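PDB 2ZXR: single-stranded-DNA-specific exonuclease RecJ from Thermus thermophilus, which degrades single-stranded DNA in the 5' to 3' direction, using divalent metal ions, and has no detectable activity on single-stranded RNA. Local coordinates for residues P643-F646 against S647-L650; P13-A16 against Q17-E20; R578-P581 against P582-G586. All coordinates share one frame; numbering follows the deposited sequence.

Contact 1 of 3, residues P643-F646 against S647-L650; sequences PGLF and SEAL
The carbonyl oxygen of Pro643 is gripped twice by Ser647, whose hydroxyl OG donates to Pro643 O over 2.7 Å while its amide supplies the usual helical bond. The two donors arrive from opposite faces of the carbonyl plane. What brings the hydroxyl back over the preceding turn is the first torsion of Ser647, which sets OG beside its own backbone N and anti to the carbonyl carbon (chi1 -70°). Ser647 OG is also hydrogen-bonded to the amides of Phe540 and Ala541, where the chain enters strand 541-543, and thus links the first turn of helix 643-655 to the start of that strand.

The amides of Glu648, Ala649 and Leu650 continue the regular i to i+4 pattern, the last bonding to Phe646 O at 2.8 Å. On another side of the helix a water donates both to Leu645 O and to Glu648 OE1, each at 2.9 Å, and bridges the carboxylate to a carbonyl that already accepts from Ala649 N. Glu648 CG lies anti to the backbone N (chi1 175°) and the chain runs on extended, carrying OE1 to 3.9 Å from Leu645 CD2, while OE2 accepts from the amide of Leu12. The Phe646 side chain packs against Leu634 and Ala637 of helix 624-639 and against Ala541 and Pro543 of the strand.

In this largely buried helix start, the polar ends of Ser647 and Glu648 are thus met largely by main-chain groups, near and distant in sequence, and by one water. The carboxylate, held by a main-chain amide and a water, with Arg633 in a long, weak ion pair to OE1, probably remains ionised.

Contact 2 of 3, residues P13-A16 against Q17-E20; sequences PPLA and QWRE
Pro13 lies over one face of the Trp18 indole, a CH-pi contact between the residue ahead of the N-cap and the first turn of helix 15-25. Pro13 CD sits 3.9 Å from the centroid of the six-membered ring, 19° off its normal, and Pro13 CG comes within 3.6 Å of Trp18 CD2. Leu15 approaches the same indole obliquely, its CD2 3.4 Å from Trp18 CE3. With CG roughly anti to the backbone N (chi1 -157°), the indole is directed back toward both.

The hydrogen bonds are those of a helix start. Pro14, at the N-cap, has no side-chain acceptor to offer, but its carbonyl takes the Trp18 amide at 2.9 Å and, weakly, that of Gln17. Arg19 N follows with a straight bond to Leu15 O (2.8 Å, 167° at the hydrogen), and Glu20 N bonds to Ala16 O.

Leu15 CD1 lies over one face of the Arg19 guanidinium, toward its rim, while NE forms a salt bridge with Glu623, just ahead of helix 624-639. Trp18 NE1 donates to Pro29 O, and the Trp18 side chain touches Leu33 of helix 29-37 and Leu626 and Leu629 of helix 624-639, joining the N-terminal helices to the C-terminal region.

Contact 3 of 3, residues R578-P581 against P582-G586; sequences RLLP and PEEAG
Leu580 lays its side chain across that of Glu584 at about a right angle and also meets Ala585, Leu580 CB standing 3.9 Å from Ala585 CB. The overlap belongs to a type I beta turn over Pro581-Glu584, extended by an i+4 bond to Ala585 N, in the loop that leads from the edge strand 578-579 of a parallel sheet toward strand 587-588, within the RecJ C-terminal region. The turn is closed by Pro581 O, which accepts from Glu584 N at 2.8 Å and from Ala585 N at 3.0 Å. These amides come from opposite faces of the carbonyl plane, and Glu584 N stands 36° out of it.

Two acidic side chains fold back on Pro581. Glu583, bent at chi2, places its OE2 3.4 Å from Pro581 CB. In Glu584, CG sits between the backbone N and the carbonyl carbon (chi1 72°), which brings the chain back against Pro581 CG and CD. Pro582 O, accepting from Arg599 and Trp588, ties the loop to the rest of its domain, and Ala585 packs on Tyr560 of strand 558-560. Within 578-581, Leu580 CD1 lies 4.1 Å above the centre of the Arg578 guanidinium, whose NH1 remains 6.4 Å from Glu584 OE1.

In the fold
Contact 1 is buried, contact 2 partly so, and contact 3 lies at the surface, its centre about 47 Å from that of the chain. Contacts 1 and 2 each start a helix, and both pack on helix 624-639; their centres are about 17 Å apart, and Leu12, just ahead of contact 2, gives its amide to Glu648 of contact 1. Contacts 1 and 3 relate to the same parallel sheet at its two outermost strands, contact 1 packing on 541-543 and contact 3 following 578-579. The chemistry varies accordingly: buried side chains bonded to backbone in 643-650, a proline-indole CH-pi contact in 13-20, and acidic chains folded against proline in 578-586.

Contact 1 of 3, residues P643-F646 against S647-L650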
loop_
_atom_site.group_PDB
_atom_site.type_symbol
_atom_site.label_atom_id
_atom_site.label_comp_id
_atom_site.label_asym_id
_atom_site.label_seq_id
_atom_site.Cartn_x
_atom_site.Cartn_y
_atom_site.Cartn_z
ATOM N N PRO A 643 -25.210 9.844 -8.211
ATOM C CA PRO A 643 -26.261 9.388 -7.303
ATOM C C PRO A 643 -25.831 8.647 -6.048
ATOM O O PRO A 643 -26.343 8.924 -4.970
ATOM C CB PRO A 643 -27.169 8.545 -8.216
ATOM C CG PRO A 643 -27.001 9.212 -9.557
ATOM C CD PRO A 643 -25.505 9.424 -9.593
ATOM N N GLY A 644 -24.899 7.709 -6.184
ATOM C CA GLY A 644 -24.445 6.957 -5.023
ATOM C C GLY A 644 -23.741 7.787 -3.959
ATOM O O GLY A 644 -24.084 7.690 -2.779
ATOM N N LEU A 645 -22.763 8.596 -4.383
ATOM C CA LEU A 645 -21.973 9.464 -3.490
ATOM C C LEU A 645 -22.813 10.581 -2.893
ATOM O O LEU A 645 -22.659 10.961 -1.739
ATOM C CB LEU A 645 -20.798 10.069 -4.271
ATOM C CG LEU A 645 -19.702 9.036 -4.590
ATOM C CD1 LEU A 645 -18.732 9.513 -5.673
ATOM C CD2 LEU A 645 -18.978 8.716 -3.281
ATOM N N PHE A 646 -23.712 11.113 -3.700
ATOM C CA PHE A 646 -24.580 12.193 -3.246
ATOM C C PHE A 646 -25.529 11.624 -2.202
ATOM O O PHE A 646 -25.738 12.227 -1.148
ATOM C CB PHE A 646 -25.385 12.733 -4.411
ATOM C CG PHE A 646 -26.249 13.873 -4.043
ATOM C CD1 PHE A 646 -25.697 15.125 -3.808
ATOM C CD2 PHE A 646 -27.619 13.699 -3.898
ATOM C CE1 PHE A 646 -26.493 16.174 -3.437
ATOM C CE2 PHE A 646 -28.416 14.757 -3.526
ATOM C CZ PHE A 646 -27.855 15.990 -3.298
ATOM N N SER A 647 -26.098 10.453 -2.514
ATOM C CA SER A 647 -27.017 9.789 -1.594
ATOM C C SER A 647 -26.287 9.464 -0.296
ATOM O O SER A 647 -26.816 9.660 0.786
ATOM C CB SER A 647 -27.552 8.474 -2.194
ATOM O OG SER A 647 -28.443 8.697 -3.277
ATOM N N GLU A 648 -25.065 8.959 -0.412
ATOM C CA GLU A 648 -24.318 8.592 0.779
ATOM C C GLU A 648 -24.037 9.826 1.611
ATOM O O GLU A 648 -24.203 9.828 2.846
ATOM C CB GLU A 648 -22.995 7.917 0.394
ATOM C CG GLU A 648 -22.126 7.620 1.589
ATOM C CD GLU A 648 -20.805 6.989 1.201
ATOM O OE1 GLU A 648 -20.147 7.486 0.254
ATOM O OE2 GLU A 648 -20.434 6.002 1.860
ATOM N N ALA A 649 -23.601 10.871 0.916
ATOM C CA ALA A 649 -23.263 12.132 1.545
ATOM C C ALA A 649 -24.475 12.757 2.224
ATOM O O ALA A 649 -24.351 13.427 3.261
ATOM C CB ALA A 649 -22.705 13.087 0.501
ATOM N N LEU A 650 -25.644 12.557 1.623
ATOM C CA LEU A 650 -26.866 13.118 2.178
ATOM C C LEU A 650 -27.166 12.433 3.504
ATOM O O LEU A 650 -27.554 13.091 4.465
ATOM C CB LEU A 650 -28.027 12.962 1.188
ATOM C CG LEU A 650 -29.382 13.521 1.653
ATOM C CD1 LEU A 650 -29.223 14.935 2.205
ATOM C CD2 LEU A 650 -30.348 13.514 0.490
HETATM O O HOH W 1 -20.243 10.306 -0.271
#

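Contact 2 of 3, residues P13-A16 against Q17-E20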
loop_
_atom_site.group_PDB
_atom_site.type_symbol
_atom_site.label_atom_id
_atom_site.label_comp_id
_atom_site.label_asym_id
_atom_site.label_seq_id
_atom_site.Cartn_x
_atom_site.Cartn_y
_atom_site.Cartn_z
ATOM N N PRO A 13 -17.770 6.146 7.010
ATOM C CA PRO A 13 -18.123 5.255 8.123
ATOM C C PRO A 13 -19.343 5.794 8.856
ATOM O O PRO A 13 -19.797 6.914 8.586
ATOM C CB PRO A 13 -16.870 5.294 9.000
ATOM C CG PRO A 13 -16.414 6.711 8.842
ATOM C CD PRO A 13 -16.617 6.999 7.349
ATOM N N PRO A 14 -19.913 4.992 9.768
ATOM C CA PRO A 14 -21.079 5.501 10.498
ATOM C C PRO A 14 -20.612 6.663 11.383
ATOM O O PRO A 14 -19.570 6.594 12.055
ATOM C CB PRO A 14 -21.580 4.285 11.295
ATOM C CG PRO A 14 -20.455 3.235 11.173
ATOM C CD PRO A 14 -19.823 3.522 9.839
ATOM N N LEU A 15 -21.378 7.744 11.368
ATOM C CA LEU A 15 -21.004 8.926 12.129
ATOM C C LEU A 15 -20.579 8.741 13.585
ATOM O O LEU A 15 -19.576 9.320 14.004
ATOM C CB LEU A 15 -22.117 9.961 12.060
ATOM C CG LEU A 15 -22.239 10.709 10.738
ATOM C CD1 LEU A 15 -22.423 12.195 11.074
ATOM C CD2 LEU A 15 -21.004 10.522 9.874
ATOM N N ALA A 16 -21.324 7.963 14.361
ATOM C CA ALA A 16 -20.936 7.772 15.758
ATOM C C ALA A 16 -19.548 7.132 15.873
ATOM O O ALA A 16 -18.803 7.462 16.788
ATOM C CB ALA A 16 -21.971 6.933 16.504
ATOM N N GLN A 17 -19.191 6.225 14.956
ATOM C CA GLN A 17 -17.862 5.618 15.007
ATOM C C GLN A 17 -16.820 6.603 14.456
ATOM O O GLN A 17 -15.695 6.668 14.943
ATOM C CB GLN A 17 -17.802 4.320 14.196
ATOM C CG GLN A 17 -18.854 3.275 14.545
ATOM C CD GLN A 17 -18.638 1.973 13.772
ATOM O OE1 GLN A 17 -19.589 1.237 13.479
ATOM N NE2 GLN A 17 -17.383 1.679 13.450
ATOM N N TRP A 18 -17.193 7.385 13.451
ATOM C CA TRP A 18 -16.260 8.356 12.867
ATOM C C TRP A 18 -15.853 9.303 13.996
ATOM O O TRP A 18 -14.673 9.625 14.190
ATOM C CB TRP A 18 -16.966 9.139 11.767
ATOM C CG TRP A 18 -16.108 9.785 10.710
ATOM C CD1 TRP A 18 -14.779 10.135 10.795
ATOM C CD2 TRP A 18 -16.563 10.249 9.432
ATOM N NE1 TRP A 18 -14.390 10.794 9.644
ATOM C CE2 TRP A 18 -15.464 10.877 8.795
ATOM C CE3 TRP A 18 -17.796 10.199 8.766
ATOM C CZ2 TRP A 18 -15.564 11.445 7.527
ATOM C CZ3 TRP A 18 -17.893 10.768 7.501
ATOM C CH2 TRP A 18 -16.783 11.381 6.895
ATOM N N ARG A 19 -16.861 9.746 14.738
ATOM C CA ARG A 19 -16.663 10.644 15.859
ATOM C C ARG A 19 -15.809 10.023 16.964
ATOM O O ARG A 19 -14.961 10.699 17.543
ATOM C CB ARG A 19 -18.027 11.080 16.416
ATOM C CG ARG A 19 -18.616 12.265 15.657
ATOM C CD ARG A 19 -20.139 12.292 15.726
ATOM N NE ARG A 19 -20.675 13.593 15.319
ATOM C CZ ARG A 19 -21.967 13.830 15.111
ATOM N NH1 ARG A 19 -22.853 12.851 15.268
ATOM N NH2 ARG A 19 -22.375 15.050 14.764
ATOM N N GLU A 20 -16.050 8.748 17.259
ATOM C CA GLU A 20 -15.290 8.039 18.290
ATOM C C GLU A 20 -13.808 8.016 17.930
ATOM O O GLU A 20 -12.951 8.250 18.791
ATOM C CB GLU A 20 -15.811 6.608 18.450
ATOM C CG GLU A 20 -17.207 6.567 19.062
ATOM C CD GLU A 20 -17.857 5.189 19.043
ATOM O OE1 GLU A 20 -18.934 5.049 19.675
ATOM O OE2 GLU A 20 -17.309 4.256 18.395
#

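Contact 3 of 3, residues R578-P581 against P582-G586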
loop_
_atom_site.group_PDB
_atom_site.type_symbol
_atom_site.label_atom_id
_atom_site.label_comp_id
_atom_site.label_asym_id
_atom_site.label_seq_id
_atom_site.Cartn_x
_atom_site.Cartn_y
_atom_site.Cartn_z
ATOM N N ARG A 578 -46.226 23.630 -7.478
ATOM C CA ARG A 578 -47.074 22.669 -6.799
ATOM C C ARG A 578 -46.238 22.145 -5.603
ATOM O O ARG A 578 -45.635 21.066 -5.659
ATOM C CB ARG A 578 -47.461 21.526 -7.759
ATOM C CG ARG A 578 -48.394 20.481 -7.150
ATOM C CD ARG A 578 -48.666 19.268 -8.077
ATOM N NE ARG A 578 -49.219 18.167 -7.298
ATOM C CZ ARG A 578 -48.995 16.873 -7.515
ATOM N NH1 ARG A 578 -49.559 15.973 -6.716
ATOM N NH2 ARG A 578 -48.217 16.465 -8.517
ATOM N N LEU A 579 -46.200 22.943 -4.536
ATOM C CA LEU A 579 -45.457 22.619 -3.312
ATOM C C LEU A 579 -45.972 21.410 -2.558
ATOM O O LEU A 579 -47.174 21.278 -2.319
ATOM C CB LEU A 579 -45.447 23.801 -2.358
ATOM C CG LEU A 579 -44.485 24.931 -2.711
ATOM C CD1 LEU A 579 -43.071 24.358 -2.803
ATOM C CD2 LEU A 579 -44.900 25.583 -4.035
ATOM N N LEU A 580 -45.038 20.542 -2.172
ATOM C CA LEU A 580 -45.346 19.321 -1.444
ATOM C C LEU A 580 -44.273 19.019 -0.398
ATOM O O LEU A 580 -43.171 19.574 -0.434
ATOM C CB LEU A 580 -45.423 18.135 -2.423
ATOM C CG LEU A 580 -46.534 18.023 -3.476
ATOM C CD1 LEU A 580 -46.156 16.919 -4.453
ATOM C CD2 LEU A 580 -47.898 17.693 -2.811
ATOM N N PRO A 581 -44.595 18.147 0.567
ATOM C CA PRO A 581 -43.626 17.779 1.602
ATOM C C PRO A 581 -42.687 16.768 0.925
ATOM O O PRO A 581 -43.119 15.980 0.070
ATOM C CB PRO A 581 -44.503 17.149 2.676
ATOM C CG PRO A 581 -45.563 16.474 1.866
ATOM C CD PRO A 581 -45.906 17.517 0.824
ATOM N N PRO A 582 -41.404 16.768 1.310
ATOM C CA PRO A 582 -40.379 15.876 0.747
ATOM C C PRO A 582 -40.739 14.398 0.577
ATOM O O PRO A 582 -40.373 13.773 -0.421
ATOM C CB PRO A 582 -39.190 16.089 1.681
ATOM C CG PRO A 582 -39.860 16.417 3.017
ATOM C CD PRO A 582 -40.935 17.384 2.569
ATOM N N GLU A 583 -41.449 13.828 1.543
ATOM C CA GLU A 583 -41.821 12.420 1.452
ATOM C C GLU A 583 -42.818 12.169 0.304
ATOM O O GLU A 583 -43.084 11.016 -0.061
ATOM C CB GLU A 583 -42.412 11.927 2.782
ATOM C CG GLU A 583 -43.730 12.593 3.139
ATOM C CD GLU A 583 -43.558 13.895 3.898
ATOM O OE1 GLU A 583 -42.474 14.521 3.811
ATOM O OE2 GLU A 583 -44.532 14.298 4.578
ATOM N N GLU A 584 -43.386 13.224 -0.272
ATOM C CA GLU A 584 -44.283 12.961 -1.388
ATOM C C GLU A 584 -43.858 13.606 -2.711
ATOM O O GLU A 584 -44.269 13.153 -3.772
ATOM C CB GLU A 584 -45.748 13.283 -1.032
ATOM C CG GLU A 584 -46.127 14.727 -0.905
ATOM C CD GLU A 584 -47.483 14.876 -0.197
ATOM O OE1 GLU A 584 -48.212 15.857 -0.474
ATOM O OE2 GLU A 584 -47.809 14.006 0.648
ATOM N N ALA A 585 -43.031 14.641 -2.661
ATOM C CA ALA A 585 -42.544 15.254 -3.894
ATOM C C ALA A 585 -41.399 14.406 -4.495
ATOM O O ALA A 585 -40.475 13.996 -3.788
ATOM C CB ALA A 585 -42.030 16.641 -3.607
ATOM N N GLY A 586 -41.464 14.146 -5.793
ATOM C CA GLY A 586 -40.392 13.414 -6.442
ATOM C C GLY A 586 -39.277 14.359 -6.913
ATOM O O GLY A 586 -38.280 13.921 -7.507
#